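Local coordinates for protein ferulic acid esterase, AmCE1/Fae1A (Anaeromyces mucronatus, PDB 5CXX) that probably acts as a feruloyl esterase of the alpha/beta-hydrolase fold, releasing ferulic acid from its esters, and is captured here with ferulic acid bound, at residues A[233-236]-A[237-240]. Numbering follows the deposited sequence.
Sequences HEIL and TRNN. With GOL (glycerol), chain H.
T237 turns its hydroxyl back onto the preceding helical turn. OG1 lies anti to its own carbonyl carbon (chi1 -61°) and donates to H233 O at 2.7 Å. T237 N donates to H233 O at 3.0 Å. The two donors arrive from opposite faces of the carbonyl plane, so H233 O is gripped twice. T237 OG1 also sits over one face of the H233 imidazole, 3.4 Å from CE1. The ring's ND1 is hydrogen-bonded to H243, and W245 stacks on the ring. Further round the helix, R238 is bent at chi3 (-103°), which folds its guanidinium back over the backbone. E234 O lies over the centre of one face of that group. R238 and E234 do not form a salt bridge; NH2 of R238 and OE2 of E234 stay 4.2 Å apart. A glycerol, probably from the crystallisation liquor, joins them instead. Its O3 takes an almost straight bond from R238 NH2 (2.6 Å, 179°) and donates to E234 OE2, while its O2 accepts from R238 NH1. I235 CG1 passes obliquely by R238 NH1 at 3.7 Å. I235 and N239 run side by side, with CG2 of I235 3.7 Å from ND2 of N239. The buried amide of N239 donates through ND2 to F205 O and E202 O. With an alanine here, F205 O and E202 O would probably lose their shared donor, and I235 CG2 its amide neighbour. At the backbone, N239 N bonds to I235 O and weakly to L236 O. N240, with positive phi, is the C-prime residue of a Schellman motif, in which Q241 N reaches L236 O and N240 N reaches T237 O. This motif ends helix 228-238, the connecting helix of a beta-alpha-beta unit between strands 213-219 and 244-248 of the alpha/beta-hydrolase sheet.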
# COMPACT_ATOMS: atom_id res chain seq x y z
N HIS A 233 11.13 5.14 -9.96
CA HIS A 233 12.19 4.12 -10.13
C HIS A 233 13.52 4.80 -10.44
O HIS A 233 14.58 4.43 -9.90
CB HIS A 233 11.77 3.13 -11.24
CG HIS A 233 12.91 2.37 -11.82
ND1 HIS A 233 13.67 1.49 -11.08
CD2 HIS A 233 13.47 2.41 -13.06
CE1 HIS A 233 14.62 0.99 -11.86
NE2 HIS A 233 14.51 1.52 -13.07
N GLU A 234 13.47 5.75 -11.33
CA GLU A 234 14.71 6.41 -11.75
C GLU A 234 15.37 7.22 -10.62
O GLU A 234 16.57 7.21 -10.47
CB GLU A 234 14.42 7.27 -12.98
CG GLU A 234 14.17 6.35 -14.18
CD GLU A 234 13.67 7.05 -15.45
OE1 GLU A 234 13.46 6.37 -16.48
OE2 GLU A 234 13.48 8.28 -15.43
N ILE A 235 14.56 7.94 -9.84
CA ILE A 235 15.09 8.74 -8.75
C ILE A 235 15.66 7.83 -7.66
O ILE A 235 16.75 8.06 -7.22
CB ILE A 235 13.91 9.61 -8.15
CG1 ILE A 235 13.51 10.69 -9.17
CG2 ILE A 235 14.35 10.24 -6.78
CD1 ILE A 235 12.05 11.26 -8.95
N LEU A 236 14.94 6.76 -7.30
CA LEU A 236 15.42 5.82 -6.26
C LEU A 236 16.73 5.21 -6.71
O LEU A 236 17.69 5.05 -5.92
CB LEU A 236 14.39 4.73 -5.99
CG LEU A 236 13.18 5.36 -5.26
CD1 LEU A 236 12.12 4.25 -5.10
CD2 LEU A 236 13.56 5.83 -3.83
N THR A 237 16.80 4.87 -8.00
CA THR A 237 18.03 4.28 -8.55
C THR A 237 19.19 5.27 -8.45
O THR A 237 20.30 4.93 -8.03
CB THR A 237 17.84 3.87 -10.05
OG1 THR A 237 16.81 2.90 -10.12
CG2 THR A 237 19.12 3.24 -10.61
N ARG A 238 18.96 6.51 -8.86
CA ARG A 238 19.99 7.59 -8.77
C ARG A 238 20.45 7.76 -7.31
O ARG A 238 21.66 8.06 -7.03
CB ARG A 238 19.35 8.92 -9.25
CG ARG A 238 19.97 9.83 -10.25
CD ARG A 238 18.86 10.92 -10.69
NE ARG A 238 18.32 10.57 -12.01
CZ ARG A 238 17.06 10.77 -12.39
NH1 ARG A 238 16.22 11.34 -11.53
NH2 ARG A 238 16.62 10.39 -13.61
N ASN A 239 19.53 7.51 -6.38
CA ASN A 239 19.81 7.72 -4.97
C ASN A 239 20.32 6.49 -4.28
O ASN A 239 20.42 6.49 -3.08
CB ASN A 239 18.56 8.21 -4.26
CG ASN A 239 18.19 9.63 -4.64
OD1 ASN A 239 18.94 10.35 -5.30
ND2 ASN A 239 17.01 10.05 -4.20
N ASN A 240 20.64 5.45 -5.06
CA ASN A 240 21.18 4.22 -4.49
C ASN A 240 20.27 3.53 -3.50
O ASN A 240 20.74 2.96 -2.49
CB ASN A 240 22.55 4.49 -3.83
CG ASN A 240 23.55 4.99 -4.80
OD1 ASN A 240 23.85 6.21 -4.86
ND2 ASN A 240 24.07 4.08 -5.58
C1 GOL H . 11.74 13.40 -12.95
O1 GOL H . 11.03 13.95 -14.05
C2 GOL H . 13.04 12.77 -13.41
O2 GOL H . 14.01 13.07 -12.42
C3 GOL H . 12.96 11.26 -13.60
O3 GOL H . 14.12 10.81 -14.28